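450aa long hypothetical fmu protein (Pyrococcus horikoshii, PDB 2YXL) probably methylates cytosine in RNA at carbon 5, using S-adenosylmethionine, whose site in a Rossmann-like domain is here occupied by the analogue sinefungin. Local coordinates at residues Thr262-Ala267 / Lys286-Asp291; Lys333-Ala338 / Arg384-Thr389. All coordinates share one frame; numbering follows the deposited sequence.

Contact 1: residues Thr262-Ala267 / Lys286-Asp291. With SFG (sinefungin), chain B.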
loop_
_atom_site.group_PDB
_atom_site.type_symbol
_atom_site.label_atom_id
_atom_site.label_comp_id
_atom_site.label_asym_id
_atom_site.label_seq_id
_atom_site.Cartn_x
_atom_site.Cartn_y
_atom_site.Cartn_z
ATOM N N THR A 262 12.228 5.310 -26.333
ATOM C CA THR A 262 11.102 4.390 -26.238
ATOM C C THR A 262 11.242 3.551 -24.965
ATOM O O THR A 262 12.215 2.812 -24.791
ATOM C CB THR A 262 10.918 3.529 -27.526
ATOM O OG1 THR A 262 10.140 2.361 -27.230
ATOM C CG2 THR A 262 12.261 3.111 -28.119
ATOM N N VAL A 263 10.271 3.706 -24.070
ATOM C CA VAL A 263 10.322 3.101 -22.745
ATOM C C VAL A 263 9.160 2.130 -22.543
ATOM O O VAL A 263 8.072 2.325 -23.089
ATOM C CB VAL A 263 10.331 4.197 -21.632
ATOM C CG1 VAL A 263 10.231 3.590 -20.233
ATOM C CG2 VAL A 263 11.585 5.055 -21.743
ATOM N N VAL A 264 9.407 1.076 -21.768
ATOM C CA VAL A 264 8.366 0.116 -21.409
ATOM C C VAL A 264 8.179 0.057 -19.892
ATOM O O VAL A 264 9.148 -0.063 -19.143
ATOM C CB VAL A 264 8.679 -1.299 -21.962
ATOM C CG1 VAL A 264 7.665 -2.318 -21.455
ATOM C CG2 VAL A 264 8.701 -1.286 -23.483
ATOM N N ASP A 265 6.926 0.173 -19.455
ATOM C CA ASP A 265 6.547 -0.078 -18.067
ATOM C C ASP A 265 5.754 -1.379 -18.062
ATOM O O ASP A 265 4.572 -1.401 -18.414
ATOM C CB ASP A 265 5.713 1.082 -17.509
ATOM C CG ASP A 265 5.577 1.044 -15.986
ATOM O OD1 ASP A 265 5.498 -0.058 -15.393
ATOM O OD2 ASP A 265 5.535 2.133 -15.376
ATOM N N LEU A 266 6.418 -2.460 -17.668
ATOM C CA LEU A 266 5.904 -3.817 -17.882
ATOM C C LEU A 266 4.741 -4.193 -16.959
ATOM O O LEU A 266 3.901 -5.017 -17.320
ATOM C CB LEU A 266 7.048 -4.829 -17.781
ATOM C CG LEU A 266 7.013 -6.088 -18.651
ATOM C CD1 LEU A 266 6.700 -5.790 -20.122
ATOM C CD2 LEU A 266 8.332 -6.828 -18.528
ATOM N N ALA A 267 4.701 -3.588 -15.774
ATOM C CA ALA A 267 3.552 -3.679 -14.871
ATOM C C ALA A 267 3.270 -2.266 -14.361
ATOM O O ALA A 267 3.932 -1.781 -13.440
ATOM C CB ALA A 267 3.841 -4.634 -13.726
ATOM N N LYS A 286 7.932 7.690 -26.223
ATOM C CA LYS A 286 6.847 6.710 -26.173
ATOM C C LYS A 286 6.962 5.782 -24.962
ATOM O O LYS A 286 8.048 5.292 -24.644
ATOM C CB LYS A 286 6.814 5.892 -27.470
ATOM C CG LYS A 286 5.468 5.238 -27.776
ATOM C CD LYS A 286 5.377 4.771 -29.227
ATOM C CE LYS A 286 5.147 5.937 -30.184
ATOM N NZ LYS A 286 5.142 5.506 -31.607
ATOM N N ILE A 287 5.837 5.554 -24.287
ATOM C CA ILE A 287 5.776 4.602 -23.178
ATOM C C ILE A 287 4.704 3.544 -23.427
ATOM O O ILE A 287 3.522 3.865 -23.573
ATOM C CB ILE A 287 5.515 5.293 -21.808
ATOM C CG1 ILE A 287 6.580 6.356 -21.515
ATOM C CG2 ILE A 287 5.459 4.253 -20.680
ATOM C CD1 ILE A 287 6.212 7.313 -20.397
ATOM N N TYR A 288 5.130 2.285 -23.481
ATOM C CA TYR A 288 4.206 1.159 -23.543
ATOM C C TYR A 288 3.900 0.690 -22.124
ATOM O O TYR A 288 4.802 0.276 -21.390
ATOM C CB TYR A 288 4.786 0.012 -24.382
ATOM C CG TYR A 288 4.915 0.316 -25.863
ATOM C CD1 TYR A 288 6.153 0.624 -26.426
ATOM C CD2 TYR A 288 3.798 0.290 -26.703
ATOM C CE1 TYR A 288 6.279 0.901 -27.786
ATOM C CE2 TYR A 288 3.914 0.566 -28.066
ATOM C CZ TYR A 288 5.157 0.870 -28.598
ATOM O OH TYR A 288 5.277 1.144 -29.941
ATOM N N ALA A 289 2.626 0.765 -21.745
ATOM C CA ALA A 289 2.192 0.439 -20.388
ATOM C C ALA A 289 1.308 -0.809 -20.339
ATOM O O ALA A 289 0.157 -0.787 -20.777
ATOM C CB ALA A 289 1.478 1.633 -19.763
ATOM N N PHE A 290 1.862 -1.890 -19.793
ATOM C CA PHE A 290 1.173 -3.176 -19.710
ATOM C C PHE A 290 0.569 -3.419 -18.332
ATOM O O PHE A 290 1.206 -3.142 -17.313
ATOM C CB PHE A 290 2.136 -4.320 -20.040
ATOM C CG PHE A 290 2.600 -4.340 -21.469
ATOM C CD1 PHE A 290 3.730 -3.625 -21.860
ATOM C CD2 PHE A 290 1.916 -5.086 -22.424
ATOM C CE1 PHE A 290 4.166 -3.644 -23.182
ATOM C CE2 PHE A 290 2.345 -5.112 -23.750
ATOM C CZ PHE A 290 3.472 -4.389 -24.129
ATOM N N ASP A 291 -0.658 -3.939 -18.313
ATOM C CA ASP A 291 -1.303 -4.410 -17.083
ATOM C C ASP A 291 -2.493 -5.323 -17.384
ATOM O O ASP A 291 -3.332 -5.002 -18.228
ATOM C CB ASP A 291 -1.742 -3.241 -16.196
ATOM C CG ASP A 291 -1.854 -3.632 -14.734
ATOM O OD1 ASP A 291 -0.988 -3.204 -13.945
ATOM O OD2 ASP A 291 -2.798 -4.372 -14.376
HETATM N N SFG B . 4.104 0.180 -11.247
HETATM C CA SFG B . 2.763 0.472 -10.711
HETATM C C SFG B . 2.708 1.920 -10.181
HETATM O O SFG B . 1.586 2.465 -10.117
HETATM O OXT SFG B . 3.789 2.459 -9.861
HETATM C CB SFG B . 2.393 -0.547 -9.616
HETATM C CG SFG B . 2.268 -1.967 -10.197
HETATM C CD SFG B . 1.814 -3.003 -9.156
HETATM N NE SFG B . 2.841 -3.103 -8.109
HETATM C "C5'" SFG B . 1.640 -4.412 -9.765
HETATM C "C4'" SFG B . 0.739 -4.463 -11.025
HETATM O "O4'" SFG B . 1.202 -5.593 -11.802
HETATM C "C3'" SFG B . -0.745 -4.749 -10.730
HETATM O "O3'" SFG B . -1.535 -3.671 -11.250
HETATM C "C2'" SFG B . -1.041 -6.053 -11.485
HETATM O "O2'" SFG B . -2.326 -6.008 -12.119
HETATM C "C1'" SFG B . 0.055 -6.048 -12.545
HETATM N N9 SFG B . 0.375 -7.386 -13.123
HETATM C C8 SFG B . 0.531 -8.529 -12.452
HETATM N N7 SFG B . 0.825 -9.513 -13.303
HETATM C C5 SFG B . 0.855 -8.995 -14.527
HETATM C C6 SFG B . 1.101 -9.521 -15.793
HETATM N N6 SFG B . 1.376 -10.814 -15.951
HETATM N N1 SFG B . 1.055 -8.702 -16.859
HETATM C C2 SFG B . 0.782 -7.412 -16.715
HETATM N N3 SFG B . 0.543 -6.881 -15.521
HETATM C C4 SFG B . 0.574 -7.643 -14.414
#
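Val264 and Phe290 meet on one face of two parallel strands, 262-265 and 286-290, which with helix 272-280 between them form a beta-alpha-beta unit of the class I methyltransferase fold. The Phe290 ring presents its edge to Val264, whose CG1 stands 4.1 Å from Phe290 CE1; Leu266 comes to the same ring obliquely, CD1 to Phe290 CD1 at 4.1 Å. With CG anti to the carbonyl carbon (chi1 -67°), the Phe290 ring lies back along its own strand, its CD1-CE1 edge toward Val264. Farther down this face the Tyr288 ring offers an edge to Thr262 OG1, while Val264 CG2 packs on Tyr288 CB. The other face carries Val263, Ile287, Asp265 and Ala289; there Val263 CB rests 4.3 Å from Ile287 CG1, and helix 272-280 covers Asp265 and Ile287. Four backbone hydrogen bonds hold the pair together, from Val263 N to Lys286 O at the start to Phe290 N to Asp265 O at the end. Farther along, the chains reach sinefungin. Ala267 O accepts a bond from its amino-acid nitrogen (atom N), and the Asp291 carboxylate grips the ribose with both oxygens, OD1 2.8 Å from O3' and OD2 2.8 Å from O2'.

Contact 2: residues Lys333-Ala338 / Arg384-Thr389. With SFG (sinefungin), chain B.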
loop_
_atom_site.group_PDB
_atom_site.type_symbol
_atom_site.label_atom_id
_atom_site.label_comp_id
_atom_site.label_asym_id
_atom_site.label_seq_id
_atom_site.Cartn_x
_atom_site.Cartn_y
_atom_site.Cartn_z
ATOM N N LYS A 333 14.878 1.554 -22.592
ATOM C CA LYS A 333 14.891 1.124 -21.200
ATOM C C LYS A 333 13.520 0.641 -20.754
ATOM O O LYS A 333 12.493 1.158 -21.192
ATOM C CB LYS A 333 15.416 2.222 -20.268
ATOM C CG LYS A 333 14.924 3.624 -20.570
ATOM C CD LYS A 333 15.611 4.657 -19.691
ATOM C CE LYS A 333 17.055 4.930 -20.110
ATOM N NZ LYS A 333 18.018 4.026 -19.419
ATOM N N VAL A 334 13.521 -0.367 -19.890
ATOM C CA VAL A 334 12.291 -0.941 -19.361
ATOM C C VAL A 334 12.273 -0.892 -17.835
ATOM O O VAL A 334 13.281 -1.162 -17.177
ATOM C CB VAL A 334 12.050 -2.397 -19.877
ATOM C CG1 VAL A 334 13.242 -3.289 -19.581
ATOM C CG2 VAL A 334 10.772 -2.999 -19.288
ATOM N N LEU A 335 11.118 -0.525 -17.291
ATOM C CA LEU A 335 10.877 -0.601 -15.864
ATOM C C LEU A 335 9.987 -1.798 -15.566
ATOM O O LEU A 335 8.892 -1.929 -16.125
ATOM C CB LEU A 335 10.223 0.689 -15.354
ATOM C CG LEU A 335 9.632 0.685 -13.939
ATOM C CD1 LEU A 335 10.719 0.639 -12.874
ATOM C CD2 LEU A 335 8.726 1.887 -13.737
ATOM N N LEU A 336 10.475 -2.679 -14.701
ATOM C CA LEU A 336 9.651 -3.751 -14.170
ATOM C C LEU A 336 9.418 -3.525 -12.679
ATOM O O LEU A 336 10.189 -3.986 -11.829
ATOM C CB LEU A 336 10.261 -5.133 -14.457
ATOM C CG LEU A 336 9.535 -6.396 -13.961
ATOM C CD1 LEU A 336 8.043 -6.397 -14.298
ATOM C CD2 LEU A 336 10.204 -7.651 -14.507
ATOM N N ASP A 337 8.361 -2.778 -12.375
ATOM C CA ASP A 337 7.900 -2.630 -11.008
ATOM C C ASP A 337 6.976 -3.810 -10.753
ATOM O O ASP A 337 5.753 -3.711 -10.881
ATOM C CB ASP A 337 7.192 -1.288 -10.803
ATOM C CG ASP A 337 6.773 -1.063 -9.362
ATOM O OD1 ASP A 337 7.551 -1.405 -8.442
ATOM O OD2 ASP A 337 5.660 -0.537 -9.145
ATOM N N ALA A 338 7.598 -4.932 -10.400
ATOM C CA ALA A 338 6.961 -6.244 -10.434
ATOM C C ALA A 338 5.837 -6.403 -9.425
ATOM O O ALA A 338 5.933 -5.895 -8.308
ATOM C CB ALA A 338 8.007 -7.333 -10.230
ATOM N N ARG A 384 18.791 -0.315 -20.717
ATOM C CA ARG A 384 18.813 -0.581 -19.276
ATOM C C ARG A 384 17.493 -1.143 -18.747
ATOM O O ARG A 384 16.415 -0.785 -19.218
ATOM C CB ARG A 384 19.192 0.679 -18.490
ATOM C CG ARG A 384 20.670 1.041 -18.560
ATOM C CD ARG A 384 21.032 2.115 -17.553
ATOM N NE ARG A 384 22.460 2.433 -17.578
ATOM C CZ ARG A 384 23.073 3.223 -16.701
ATOM N NH1 ARG A 384 22.392 3.785 -15.710
ATOM N NH2 ARG A 384 24.374 3.449 -16.810
ATOM N N LEU A 385 17.600 -2.023 -17.756
ATOM C CA LEU A 385 16.450 -2.630 -17.109
ATOM C C LEU A 385 16.495 -2.297 -15.621
ATOM O O LEU A 385 17.518 -2.511 -14.966
ATOM C CB LEU A 385 16.484 -4.154 -17.295
ATOM C CG LEU A 385 15.225 -5.032 -17.166
ATOM C CD1 LEU A 385 15.614 -6.501 -17.158
ATOM C CD2 LEU A 385 14.378 -4.726 -15.945
ATOM N N LEU A 386 15.398 -1.768 -15.089
ATOM C CA LEU A 386 15.271 -1.613 -13.643
ATOM C C LEU A 386 14.194 -2.533 -13.100
ATOM O O LEU A 386 13.052 -2.520 -13.562
ATOM C CB LEU A 386 14.999 -0.160 -13.231
ATOM C CG LEU A 386 14.732 0.081 -11.734
ATOM C CD1 LEU A 386 15.967 -0.150 -10.859
ATOM C CD2 LEU A 386 14.169 1.473 -11.504
ATOM N N TYR A 387 14.586 -3.342 -12.123
ATOM C CA TYR A 387 13.669 -4.226 -11.437
ATOM C C TYR A 387 13.427 -3.680 -10.032
ATOM O O TYR A 387 14.374 -3.411 -9.287
ATOM C CB TYR A 387 14.253 -5.641 -11.391
ATOM C CG TYR A 387 13.445 -6.647 -10.604
ATOM C CD1 TYR A 387 12.368 -7.320 -11.187
ATOM C CD2 TYR A 387 13.776 -6.949 -9.285
ATOM C CE1 TYR A 387 11.633 -8.264 -10.470
ATOM C CE2 TYR A 387 13.045 -7.890 -8.558
ATOM C CZ TYR A 387 11.978 -8.541 -9.157
ATOM O OH TYR A 387 11.256 -9.459 -8.432
ATOM N N THR A 388 12.158 -3.492 -9.689
ATOM C CA THR A 388 11.785 -3.047 -8.350
ATOM C C THR A 388 10.607 -3.839 -7.825
ATOM O O THR A 388 9.735 -4.253 -8.591
ATOM C CB THR A 388 11.408 -1.537 -8.285
ATOM O OG1 THR A 388 10.292 -1.271 -9.144
ATOM C CG2 THR A 388 12.574 -0.646 -8.664
ATOM N N THR A 389 10.612 -4.061 -6.514
ATOM C CA THR A 389 9.441 -4.518 -5.778
ATOM C C THR A 389 9.292 -3.650 -4.530
ATOM O O THR A 389 10.244 -2.985 -4.105
ATOM C CB THR A 389 9.560 -5.994 -5.320
ATOM O OG1 THR A 389 10.482 -6.085 -4.225
ATOM C CG2 THR A 389 10.014 -6.908 -6.464
HETATM N N SFG B . 4.104 0.180 -11.247
HETATM C CA SFG B . 2.763 0.472 -10.711
HETATM C C SFG B . 2.708 1.920 -10.181
HETATM O O SFG B . 1.586 2.465 -10.117
HETATM O OXT SFG B . 3.789 2.459 -9.861
HETATM C CB SFG B . 2.393 -0.547 -9.616
HETATM C CG SFG B . 2.268 -1.967 -10.197
HETATM C CD SFG B . 1.814 -3.003 -9.156
HETATM N NE SFG B . 2.841 -3.103 -8.109
HETATM C "C5'" SFG B . 1.640 -4.412 -9.765
HETATM C "C4'" SFG B . 0.739 -4.463 -11.025
HETATM O "O4'" SFG B . 1.202 -5.593 -11.802
HETATM C "C3'" SFG B . -0.745 -4.749 -10.730
HETATM O "O3'" SFG B . -1.535 -3.671 -11.250
HETATM C "C2'" SFG B . -1.041 -6.053 -11.485
HETATM O "O2'" SFG B . -2.326 -6.008 -12.119
HETATM C "C1'" SFG B . 0.055 -6.048 -12.545
HETATM N N9 SFG B . 0.375 -7.386 -13.123
HETATM C C8 SFG B . 0.531 -8.529 -12.452
HETATM N N7 SFG B . 0.825 -9.513 -13.303
HETATM C C5 SFG B . 0.855 -8.995 -14.527
HETATM C C6 SFG B . 1.101 -9.521 -15.793
HETATM N N6 SFG B . 1.376 -10.814 -15.951
HETATM N N1 SFG B . 1.055 -8.702 -16.859
HETATM C C2 SFG B . 0.782 -7.412 -16.715
HETATM N N3 SFG B . 0.543 -6.881 -15.521
HETATM C C4 SFG B . 0.574 -7.643 -14.414
#
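Asp337 and Thr388 join side chain to side chain near the C-terminal side of two parallel strands, Thr388 OG1 giving its hydrogen to Asp337 OD1 at 2.8 Å. The hydroxyl comes to the anti side of the carboxylate and 27° out of its plane. It can do so because OG1 sits between the backbone N and the carbonyl carbon of Thr388 (chi1 60°), turned to the neighbouring strand. The other oxygen, Asp337 OD2, takes sinefungin N at 2.7 Å and also makes a salt bridge with Lys273. The carboxylate is thus tied down at both oxygens, and Thr388 acts as a second-shell residue that helps fix its rotation.

Backbone bonds hold these two side chains in place. Thr388 N binds Leu336 O and Thr388 O receives Ala338 N, so Thr388 is bonded to the residues before and after Asp337, itself the centre of an inverse gamma turn. On the face opposite Asp337, Leu336 and Tyr387 lie side by side, Leu336 CD2 at the ring edge, 4.0 Å from Tyr387 CD1. Ala338 CB approaches Tyr387 CE1 obliquely at 3.8 Å, while the hydroxyl of Tyr387 binds Glu396 O.

Farther from the ligand, Val334 CG1 packs 3.6 Å from Leu385 CG on the Leu336 face. On the Asp337 face Leu335 CD1 meets Leu386 CD2 at 3.8 Å, and helix 246-255 covers this pair. Helix 361-376 packs against Leu336 and Tyr387 across the sheet. Beyond Thr389 the chain runs straight into Cys390, the predicted nucleophile. Parallel strands sandwiched between helices form the Rossmann-like core of class I methyltransferases, and Asp337 and Ala338 open the Asp-Ala-Pro-Cys sequence characteristic of the RsmB/NOP family, Asp337 being a predicted S-adenosylmethionine-binding residue that here holds sinefungin.

Contacts 1 and 2 are neighbouring pairs in one sheet, their centres 10 Å apart, and strands 262-265 and 331-337 are neighbours in it. Two probable hydrogen bonds close the seam. One runs from Leu335 N to Val264 O at 2.7 Å. The other runs from Leu266 N to Leu335 O at 3.0 Å. Val263 CG1 also packs on Lys333 O at 3.5 Å. The four segments run parallel, and their C-terminal ends lie on the sinefungin side. Each contact brings an aspartate to the ligand, Asp291 to the ribose and Asp337 to the amino-acid end, where Ala267 O of contact 1 shares atom N with it. Gly271, Gly272 and Lys273 add further bonds to sinefungin from the loop and helix start following 262-267.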